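Local coordinates for flagellar brake protein YcgR (Klebsiella pneumoniae, PDB 5KEC) that binds the second messenger c-di-GMP and probably activates transcription of the type 3 fimbriae genes used in biofilm formation, at residues B[50-55]-B[95-100]; B[124-129]-B[169-174]; B[178-183]-B[207-212]. All blocks are in the same frame, centred on the assembly; numbering follows the deposited sequence.

Contact 1: residues B[50-55]-B[95-100]; sequences EFHIQT and RYAFSL
Arg95 runs its CG and CD beside the imidazole of His52, the two side chains pointing the same way. Arg95 CD lies 3.6 Å from His52 ND1, and the guanidinium and ring planes are 30° apart; the far end of the arginine forms a salt bridge with Asp86. Tyr96 pairs with Ile53 through two backbone hydrogen bonds, the shorter being Tyr96 N to Ile53 O at 2.8 Å. Its ring is touched by Ile53 CD1, and Thr55 CG2 comes within 3.3 Å of Tyr96 CE1, while its hydroxyl is bonded to Arg57 O and Ile59 N. Ala97 occupies a non-hydrogen-bonded position opposite His52, with Ala97 CB 3.6 Å from His52 NE2. Phe98 again pairs by two backbone bonds, with Phe51. The Phe51 CG sits between the backbone N and the carbonyl carbon (chi1 70°), and its ring presents a face to Phe98 CB, 3.7 Å from the centroid, a CH-pi contact. The two ring planes are 15° apart but slid, so they barely overlap. Ile53 CG1 meets the edge of the Phe98 ring. Leu100 CD2 touches Phe51 CD2 at 4.0 Å. This antiparallel pair lies in the sheet of the YcgR-like domain, with strand 37-46 beside 50-55 and strand 74-87 beside 95-99; Phe67 meets both phenylalanine rings edge-to-face, and helix 13-25 covers Leu100 through Ile17 and Phe20.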
loop_
_atom_site.group_PDB
_atom_site.type_symbol
_atom_site.label_atom_id
_atom_site.label_comp_id
_atom_site.label_asym_id
_atom_site.label_seq_id
_atom_site.Cartn_x
_atom_site.Cartn_y
_atom_site.Cartn_z
ATOM N N GLU B 50 -16.213 -11.195 -10.881
ATOM C CA GLU B 50 -14.960 -11.485 -10.190
ATOM C C GLU B 50 -13.833 -11.874 -11.143
ATOM O O GLU B 50 -14.074 -12.281 -12.274
ATOM C CB GLU B 50 -15.172 -12.612 -9.174
ATOM C CG GLU B 50 -16.084 -12.249 -8.015
ATOM C CD GLU B 50 -16.494 -13.455 -7.189
ATOM O OE1 GLU B 50 -16.487 -14.583 -7.732
ATOM O OE2 GLU B 50 -16.828 -13.267 -5.998
ATOM N N PHE B 51 -12.597 -11.721 -10.682
ATOM C CA PHE B 51 -11.451 -12.257 -11.405
ATOM C C PHE B 51 -10.631 -13.099 -10.450
ATOM O O PHE B 51 -10.617 -12.842 -9.250
ATOM C CB PHE B 51 -10.592 -11.145 -12.012
ATOM C CG PHE B 51 -9.832 -10.335 -10.999
ATOM C CD1 PHE B 51 -8.557 -10.716 -10.604
ATOM C CD2 PHE B 51 -10.388 -9.185 -10.451
ATOM C CE1 PHE B 51 -7.847 -9.965 -9.674
ATOM C CE2 PHE B 51 -9.689 -8.427 -9.518
ATOM C CZ PHE B 51 -8.417 -8.822 -9.125
ATOM N N HIS B 52 -9.950 -14.107 -10.982
ATOM C CA HIS B 52 -9.183 -15.017 -10.142
ATOM C C HIS B 52 -7.698 -14.914 -10.395
ATOM O O HIS B 52 -7.266 -14.623 -11.504
ATOM C CB HIS B 52 -9.603 -16.461 -10.393
ATOM C CG HIS B 52 -11.010 -16.753 -9.998
ATOM N ND1 HIS B 52 -11.504 -18.037 -9.906
ATOM C CD2 HIS B 52 -12.030 -15.930 -9.667
ATOM C CE1 HIS B 52 -12.773 -17.990 -9.539
ATOM N NE2 HIS B 52 -13.117 -16.723 -9.388
ATOM N N ILE B 53 -6.923 -15.168 -9.349
ATOM C CA ILE B 53 -5.502 -15.426 -9.491
ATOM C C ILE B 53 -5.167 -16.602 -8.586
ATOM O O ILE B 53 -5.937 -16.935 -7.684
ATOM C CB ILE B 53 -4.657 -14.196 -9.122
ATOM C CG1 ILE B 53 -4.947 -13.755 -7.690
ATOM C CG2 ILE B 53 -4.906 -13.050 -10.110
ATOM C CD1 ILE B 53 -3.962 -14.297 -6.682
ATOM N N GLN B 54 -4.027 -17.238 -8.835
ATOM C CA GLN B 54 -3.605 -18.386 -8.047
ATOM C C GLN B 54 -2.184 -18.190 -7.572
ATOM O O GLN B 54 -1.319 -17.737 -8.328
ATOM C CB GLN B 54 -3.720 -19.678 -8.869
ATOM C CG GLN B 54 -5.157 -20.034 -9.271
ATOM C CD GLN B 54 -5.210 -21.110 -10.343
ATOM O OE1 GLN B 54 -4.271 -21.886 -10.501
ATOM N NE2 GLN B 54 -6.302 -21.148 -11.098
ATOM N N THR B 55 -1.943 -18.530 -6.312
ATOM C CA THR B 55 -0.634 -18.354 -5.714
ATOM C C THR B 55 -0.556 -19.114 -4.398
ATOM O O THR B 55 -1.566 -19.322 -3.734
ATOM C CB THR B 55 -0.342 -16.864 -5.455
ATOM O OG1 THR B 55 0.907 -16.729 -4.768
ATOM C CG2 THR B 55 -1.441 -16.249 -4.609
ATOM N N ARG B 95 -6.560 -20.639 -4.897
ATOM C CA ARG B 95 -7.312 -19.855 -5.860
ATOM C C ARG B 95 -8.004 -18.715 -5.128
ATOM O O ARG B 95 -8.863 -18.946 -4.276
ATOM C CB ARG B 95 -8.341 -20.731 -6.574
ATOM C CG ARG B 95 -9.176 -19.994 -7.607
ATOM C CD ARG B 95 -10.067 -20.951 -8.393
ATOM N NE ARG B 95 -11.220 -21.415 -7.623
ATOM C CZ ARG B 95 -11.271 -22.574 -6.971
ATOM N NH1 ARG B 95 -10.232 -23.400 -6.992
ATOM N NH2 ARG B 95 -12.366 -22.909 -6.298
ATOM N N TYR B 96 -7.605 -17.488 -5.446
ATOM C CA TYR B 96 -8.220 -16.295 -4.878
ATOM C C TYR B 96 -9.223 -15.692 -5.849
ATOM O O TYR B 96 -8.934 -15.540 -7.038
ATOM C CB TYR B 96 -7.158 -15.238 -4.578
ATOM C CG TYR B 96 -6.221 -15.581 -3.448
ATOM C CD1 TYR B 96 -4.987 -16.165 -3.696
ATOM C CD2 TYR B 96 -6.565 -15.308 -2.129
ATOM C CE1 TYR B 96 -4.125 -16.467 -2.666
ATOM C CE2 TYR B 96 -5.708 -15.611 -1.091
ATOM C CZ TYR B 96 -4.487 -16.190 -1.368
ATOM O OH TYR B 96 -3.629 -16.493 -0.342
ATOM N N ALA B 97 -10.396 -15.334 -5.343
ATOM C CA ALA B 97 -11.363 -14.603 -6.145
ATOM C C ALA B 97 -11.490 -13.178 -5.617
ATOM O O ALA B 97 -11.709 -12.963 -4.426
ATOM C CB ALA B 97 -12.711 -15.305 -6.138
ATOM N N PHE B 98 -11.329 -12.209 -6.510
ATOM C CA PHE B 98 -11.439 -10.801 -6.160
ATOM C C PHE B 98 -12.624 -10.207 -6.908
ATOM O O PHE B 98 -12.920 -10.616 -8.027
ATOM C CB PHE B 98 -10.160 -10.048 -6.552
ATOM C CG PHE B 98 -8.952 -10.408 -5.729
ATOM C CD1 PHE B 98 -8.639 -9.691 -4.585
ATOM C CD2 PHE B 98 -8.117 -11.444 -6.114
ATOM C CE1 PHE B 98 -7.530 -10.012 -3.828
ATOM C CE2 PHE B 98 -7.010 -11.775 -5.364
ATOM C CZ PHE B 98 -6.713 -11.057 -4.217
ATOM N N SER B 99 -13.314 -9.257 -6.294
ATOM C CA SER B 99 -14.374 -8.549 -6.999
ATOM C C SER B 99 -13.750 -7.721 -8.108
ATOM O O SER B 99 -12.678 -7.151 -7.927
ATOM C CB SER B 99 -15.154 -7.639 -6.051
ATOM O OG SER B 99 -16.116 -8.373 -5.315
ATOM N N LEU B 100 -14.409 -7.659 -9.258
ATOM C CA LEU B 100 -13.917 -6.809 -10.330
ATOM C C LEU B 100 -13.860 -5.383 -9.819
ATOM O O LEU B 100 -14.745 -4.947 -9.086
ATOM C CB LEU B 100 -14.810 -6.902 -11.568
ATOM C CG LEU B 100 -14.569 -8.093 -12.502
ATOM C CD1 LEU B 100 -15.625 -8.131 -13.593
ATOM C CD2 LEU B 100 -13.166 -8.042 -13.113
#

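Contact 2: residues B[124-129]-B[169-174]; sequences YCRGRH and VLMLAE
Tyr124 O accepts the shortest polar bond of this pair, from Met171 N at 2.7 Å. The bond is bent, with 145° at the hydrogen, and the donor is tilted 28° from the carbonyl plane. Tyr124 N returns a bond to Met171 O at 3.0 Å, closing a hydrogen-bonded antiparallel pair. Two residues further along, Arg126 and Val169 repeat the pattern: Val169 N to Arg126 O spans 2.8 Å and is straighter, and Arg126 N reaches Val169 O. Between these doubly bonded pairs, Cys125 faces Leu170 in a non-hydrogen-bonded position, where Cys125 CA makes a CA-H...O contact with Val169 O.

The side chains divide between the two faces of the sheet. On one, Met171 SD is the meeting point, lying 4.1 Å from Tyr124 CB and 3.7 Å from Arg126 CD. The arginine and methionine side chains cross at about a right angle. Arg126 CG stands between its own backbone N and carbonyl carbon (chi1 84°), and the chain then runs extended to NE. The sulfur lies at the edge of the guanidinium, and Val169 CB is over one of its faces. NH2 has a long, weak ion pair with Glu177. On the other face, Cys125 SG approaches Leu170 CD2 at 4.2 Å, an apolar contact between two buried residues. The Cys125 side chain is about 7 Å from that of Cys207, a c-di-GMP-binding residue.

The pair belongs to the C-terminal antiparallel sheet, consistent with the PilZ beta-barrel of c-di-GMP receptors. Strand 134-142 flanks 124-128 through backbone bonds of Cys125 with Phe137 and Gly127 with Tyr135, and strand 177-193 flanks 169-171. Helix 214-234 packs Ile220 against Leu170 on the Cys125 face.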
loop_
_atom_site.group_PDB
_atom_site.type_symbol
_atom_site.label_atom_id
_atom_site.label_comp_id
_atom_site.label_asym_id
_atom_site.label_seq_id
_atom_site.Cartn_x
_atom_site.Cartn_y
_atom_site.Cartn_z
ATOM N N TYR B 124 7.581 13.695 13.812
ATOM C CA TYR B 124 7.591 12.695 14.876
ATOM C C TYR B 124 6.203 12.080 15.009
ATOM O O TYR B 124 5.226 12.609 14.470
ATOM C CB TYR B 124 8.012 13.323 16.214
ATOM C CG TYR B 124 9.432 13.850 16.249
ATOM C CD1 TYR B 124 10.482 13.045 16.671
ATOM C CD2 TYR B 124 9.723 15.158 15.863
ATOM C CE1 TYR B 124 11.785 13.522 16.704
ATOM C CE2 TYR B 124 11.021 15.645 15.891
ATOM C CZ TYR B 124 12.049 14.822 16.311
ATOM O OH TYR B 124 13.342 15.298 16.346
ATOM N N CYS B 125 6.122 10.953 15.707
ATOM C CA CYS B 125 4.837 10.350 16.041
ATOM C C CYS B 125 4.796 10.065 17.534
ATOM O O CYS B 125 5.664 9.363 18.067
ATOM C CB CYS B 125 4.623 9.055 15.266
ATOM S SG CYS B 125 3.130 8.160 15.748
ATOM N N ARG B 126 3.793 10.611 18.214
ATOM C CA ARG B 126 3.694 10.432 19.653
ATOM C C ARG B 126 2.342 9.834 19.988
ATOM O O ARG B 126 1.432 9.847 19.164
ATOM C CB ARG B 126 3.867 11.767 20.385
ATOM C CG ARG B 126 2.585 12.578 20.475
ATOM C CD ARG B 126 2.837 13.948 21.085
ATOM N NE ARG B 126 1.873 14.935 20.602
ATOM C CZ ARG B 126 0.806 15.334 21.282
ATOM N NH1 ARG B 126 0.561 14.837 22.486
ATOM N NH2 ARG B 126 -0.017 16.236 20.759
ATOM N N GLY B 127 2.217 9.319 21.204
ATOM C CA GLY B 127 1.001 8.654 21.631
ATOM C C GLY B 127 1.254 7.825 22.874
ATOM O O GLY B 127 2.327 7.897 23.473
ATOM N N ARG B 128 0.253 7.052 23.274
ATOM C CA ARG B 128 0.403 6.162 24.414
ATOM C C ARG B 128 0.022 4.757 24.000
ATOM O O ARG B 128 -0.930 4.564 23.242
ATOM C CB ARG B 128 -0.474 6.625 25.580
ATOM C CG ARG B 128 -0.063 7.978 26.137
ATOM C CD ARG B 128 -0.900 8.382 27.341
ATOM N NE ARG B 128 -0.380 9.596 27.965
ATOM C CZ ARG B 128 -0.834 10.820 27.712
ATOM N NH1 ARG B 128 -1.828 10.998 26.848
ATOM N NH2 ARG B 128 -0.298 11.867 28.330
ATOM N N HIS B 129 0.777 3.775 24.481
ATOM C CA HIS B 129 0.420 2.385 24.246
ATOM C C HIS B 129 -0.827 2.043 25.059
ATOM O O HIS B 129 -1.349 2.884 25.799
ATOM C CB HIS B 129 1.589 1.461 24.597
ATOM C CG HIS B 129 2.729 1.530 23.620
ATOM N ND1 HIS B 129 2.571 1.273 22.277
ATOM C CD2 HIS B 129 4.038 1.829 23.796
ATOM C CE1 HIS B 129 3.735 1.411 21.663
ATOM N NE2 HIS B 129 4.641 1.748 22.562
ATOM N N VAL B 169 -0.404 10.278 17.078
ATOM C CA VAL B 169 -0.423 11.632 16.537
ATOM C C VAL B 169 0.819 11.925 15.708
ATOM O O VAL B 169 1.946 11.834 16.204
ATOM C CB VAL B 169 -0.574 12.699 17.639
ATOM C CG1 VAL B 169 -0.668 14.091 17.017
ATOM C CG2 VAL B 169 -1.803 12.405 18.501
ATOM N N LEU B 170 0.607 12.282 14.445
ATOM C CA LEU B 170 1.702 12.696 13.577
ATOM C C LEU B 170 2.029 14.164 13.815
ATOM O O LEU B 170 1.238 15.043 13.492
ATOM C CB LEU B 170 1.323 12.469 12.115
ATOM C CG LEU B 170 0.748 11.086 11.816
ATOM C CD1 LEU B 170 0.366 10.978 10.355
ATOM C CD2 LEU B 170 1.735 9.984 12.219
ATOM N N MET B 171 3.181 14.425 14.418
ATOM C CA MET B 171 3.665 15.787 14.588
ATOM C C MET B 171 4.432 16.183 13.328
ATOM O O MET B 171 5.556 15.726 13.106
ATOM C CB MET B 171 4.580 15.866 15.804
ATOM C CG MET B 171 3.908 15.428 17.106
ATOM S SD MET B 171 5.080 15.142 18.452
ATOM C CE MET B 171 5.843 16.753 18.627
ATOM N N LEU B 172 3.829 17.028 12.498
ATOM C CA LEU B 172 4.413 17.321 11.190
ATOM C C LEU B 172 4.878 18.767 11.050
ATOM O O LEU B 172 4.709 19.388 10.002
ATOM C CB LEU B 172 3.433 16.949 10.075
ATOM C CG LEU B 172 2.922 15.502 10.138
ATOM C CD1 LEU B 172 1.693 15.288 9.253
ATOM C CD2 LEU B 172 4.039 14.521 9.774
ATOM N N ALA B 173 5.479 19.292 12.110
ATOM C CA ALA B 173 6.068 20.628 12.076
ATOM C C ALA B 173 5.114 21.644 11.455
ATOM O O ALA B 173 3.995 21.848 11.947
ATOM C CB ALA B 173 7.399 20.606 11.318
ATOM N N GLU B 174 5.552 22.268 10.364
ATOM C CA GLU B 174 4.798 23.363 9.751
ATOM C C GLU B 174 3.398 22.951 9.302
ATOM O O GLU B 174 2.536 23.803 9.095
ATOM C CB GLU B 174 5.557 23.948 8.552
ATOM C CG GLU B 174 7.069 23.824 8.629
ATOM C CD GLU B 174 7.614 22.776 7.674
ATOM O OE1 GLU B 174 7.829 23.101 6.484
ATOM O OE2 GLU B 174 7.831 21.627 8.114
#

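Contact 3: residues B[178-183]-B[207-212]; sequences ITIDLV and CQFKFR
Ile180 CD1 touches two phenylalanines: it stands over one face of the Phe211 ring, 3.8 Å from the centroid and 26° off the normal, and meets Phe209 CB at 3.6 Å. Ile180 CG1 lies anti to the backbone N (chi1 -163°), against Lys210 O. Leu182 runs side by side with Phe209, its CD2 in the plane of that ring at the edge, 3.5 Å from CD2 of Phe209. On the opposite face, Val183 CG2 packs on Lys210 CG at 3.7 Å. Asp181 OD1 meets Arg212 NH2 in a salt bridge of 3.5 Å, at the edge of the guanidinium, whose plane is turned 55° from the carboxylate. Thr179 CG2 lies over one face of that guanidinium, toward its rim.

Strands 177-193 and 199-210 form a beta hairpin, and its antiparallel register holds these groups. Val183 and Gln208 exchange two backbone bonds, and Lys210 N donates to Asp181 O at 2.8 Å. Beyond Lys210 the direct pairing gives way to a water that donates to Thr179 O and accepts from Arg212 N at 3.0 Å.

Asn167 fixes both members of the salt bridge, its backbone N bonding Asp181 OD1 and its side-chain OD1 accepting from Arg212 NH2. Ile220 of helix 214-234 backs Phe211. Cys207, a c-di-GMP-binding residue in another structure of this protein, is bonded through its backbone to Cys147 on strand 146-151.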
loop_
_atom_site.group_PDB
_atom_site.type_symbol
_atom_site.label_atom_id
_atom_site.label_comp_id
_atom_site.label_asym_id
_atom_site.label_seq_id
_atom_site.Cartn_x
_atom_site.Cartn_y
_atom_site.Cartn_z
ATOM N N ILE B 178 -1.753 15.522 13.050
ATOM C CA ILE B 178 -2.782 14.642 12.529
ATOM C C ILE B 178 -2.897 13.413 13.416
ATOM O O ILE B 178 -1.954 12.628 13.529
ATOM C CB ILE B 178 -2.465 14.184 11.095
ATOM C CG1 ILE B 178 -2.292 15.387 10.170
ATOM C CG2 ILE B 178 -3.570 13.257 10.574
ATOM C CD1 ILE B 178 -1.985 15.013 8.736
ATOM N N THR B 179 -4.054 13.245 14.040
ATOM C CA THR B 179 -4.314 12.073 14.862
ATOM C C THR B 179 -4.813 10.950 13.970
ATOM O O THR B 179 -5.730 11.139 13.177
ATOM C CB THR B 179 -5.350 12.375 15.969
ATOM O OG1 THR B 179 -4.826 13.385 16.837
ATOM C CG2 THR B 179 -5.645 11.128 16.795
ATOM N N ILE B 180 -4.203 9.781 14.089
ATOM C CA ILE B 180 -4.508 8.698 13.171
ATOM C C ILE B 180 -4.287 7.360 13.850
ATOM O O ILE B 180 -3.662 7.290 14.906
ATOM C CB ILE B 180 -3.607 8.785 11.925
ATOM C CG1 ILE B 180 -4.168 7.932 10.785
ATOM C CG2 ILE B 180 -2.156 8.400 12.280
ATOM C CD1 ILE B 180 -3.407 8.087 9.494
ATOM N N ASP B 181 -4.805 6.297 13.244
ATOM C CA ASP B 181 -4.536 4.947 13.723
ATOM C C ASP B 181 -3.508 4.275 12.819
ATOM O O ASP B 181 -3.581 4.375 11.590
ATOM C CB ASP B 181 -5.823 4.132 13.777
ATOM C CG ASP B 181 -6.862 4.768 14.667
ATOM O OD1 ASP B 181 -6.497 5.202 15.780
ATOM O OD2 ASP B 181 -8.034 4.861 14.246
ATOM N N LEU B 182 -2.535 3.614 13.431
ATOM C CA LEU B 182 -1.492 2.953 12.662
ATOM C C LEU B 182 -1.572 1.443 12.831
ATOM O O LEU B 182 -1.810 0.941 13.926
ATOM C CB LEU B 182 -0.110 3.445 13.089
ATOM C CG LEU B 182 0.139 4.952 13.031
ATOM C CD1 LEU B 182 1.460 5.289 13.711
ATOM C CD2 LEU B 182 0.114 5.451 11.596
ATOM N N VAL B 183 -1.364 0.726 11.735
ATOM C CA VAL B 183 -1.275 -0.725 11.781
ATOM C C VAL B 183 0.176 -1.119 11.556
ATOM O O VAL B 183 0.741 -0.859 10.496
ATOM C CB VAL B 183 -2.151 -1.378 10.701
ATOM C CG1 VAL B 183 -1.934 -2.887 10.674
ATOM C CG2 VAL B 183 -3.626 -1.041 10.935
ATOM N N CYS B 207 4.576 1.137 9.132
ATOM C CA CYS B 207 3.169 1.198 9.492
ATOM C C CYS B 207 2.289 1.542 8.308
ATOM O O CYS B 207 2.731 2.158 7.339
ATOM C CB CYS B 207 2.961 2.215 10.613
ATOM S SG CYS B 207 3.748 1.727 12.173
ATOM N N GLN B 208 1.035 1.125 8.395
ATOM C CA GLN B 208 0.047 1.480 7.401
ATOM C C GLN B 208 -0.898 2.479 8.054
ATOM O O GLN B 208 -1.346 2.268 9.179
ATOM C CB GLN B 208 -0.709 0.232 6.955
ATOM C CG GLN B 208 -1.590 0.426 5.740
ATOM C CD GLN B 208 -2.375 -0.824 5.400
ATOM O OE1 GLN B 208 -3.540 -0.959 5.778
ATOM N NE2 GLN B 208 -1.737 -1.749 4.688
ATOM N N PHE B 209 -1.170 3.579 7.360
ATOM C CA PHE B 209 -2.114 4.581 7.847
ATOM C C PHE B 209 -3.540 4.047 7.819
ATOM O O PHE B 209 -3.979 3.486 6.816
ATOM C CB PHE B 209 -2.052 5.840 6.977
ATOM C CG PHE B 209 -0.792 6.634 7.135
ATOM C CD1 PHE B 209 -0.225 7.274 6.044
ATOM C CD2 PHE B 209 -0.185 6.763 8.372
ATOM C CE1 PHE B 209 0.931 8.017 6.184
ATOM C CE2 PHE B 209 0.972 7.503 8.518
ATOM C CZ PHE B 209 1.530 8.132 7.425
ATOM N N LYS B 210 -4.263 4.221 8.924
ATOM C CA LYS B 210 -5.715 4.065 8.913
ATOM C C LYS B 210 -6.338 5.441 9.134
ATOM O O LYS B 210 -6.609 5.830 10.272
ATOM C CB LYS B 210 -6.191 3.088 9.995
ATOM C CG LYS B 210 -5.862 1.629 9.731
ATOM C CD LYS B 210 -6.502 1.122 8.443
ATOM C CE LYS B 210 -6.043 -0.299 8.116
ATOM N NZ LYS B 210 -6.651 -0.831 6.862
ATOM N N PHE B 211 -6.548 6.179 8.048
ATOM C CA PHE B 211 -7.034 7.553 8.147
ATOM C C PHE B 211 -8.442 7.654 8.729
ATOM O O PHE B 211 -9.276 6.769 8.534
ATOM C CB PHE B 211 -6.991 8.244 6.785
ATOM C CG PHE B 211 -5.602 8.532 6.295
ATOM C CD1 PHE B 211 -4.904 9.633 6.764
ATOM C CD2 PHE B 211 -4.997 7.705 5.359
ATOM C CE1 PHE B 211 -3.624 9.905 6.311
ATOM C CE2 PHE B 211 -3.720 7.966 4.902
ATOM C CZ PHE B 211 -3.030 9.068 5.378
ATOM N N ARG B 212 -8.699 8.753 9.434
ATOM C CA ARG B 212 -10.007 8.995 10.028
ATOM C C ARG B 212 -10.898 9.807 9.095
ATOM O O ARG B 212 -12.119 9.699 9.148
ATOM C CB ARG B 212 -9.864 9.695 11.380
ATOM C CG ARG B 212 -9.125 8.873 12.413
ATOM C CD ARG B 212 -9.137 9.549 13.768
ATOM N NE ARG B 212 -8.628 8.661 14.808
ATOM C CZ ARG B 212 -8.580 8.972 16.098
ATOM N NH1 ARG B 212 -9.014 10.154 16.517
ATOM N NH2 ARG B 212 -8.098 8.095 16.968
HETATM O O HOH W 1 -6.409 10.539 10.298
#

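How the contacts relate
From the N terminus, contact 1 comes first, joining 50-55 to 95-100 across 39 residues within the YcgR-like domain. Contact 2 opens only after it has closed, joining 124-129 to 169-174 across 39 residues without helix. Contact 3 then closes the 177-193/199-210 hairpin across 23 residues. The three therefore follow in series, none enclosing or crossing another. Contacts 2 and 3 share one sheet: their centres are 11 Å apart, Leu170 N probably bonds Ile178 O at 2.7 Å, and Cys125 SG packs on Leu182 CD1. Contact 1 belongs to a separate sheet across the chain's centre, its centre about 38 Å from that of contact 2 and 28 Å from that of contact 3.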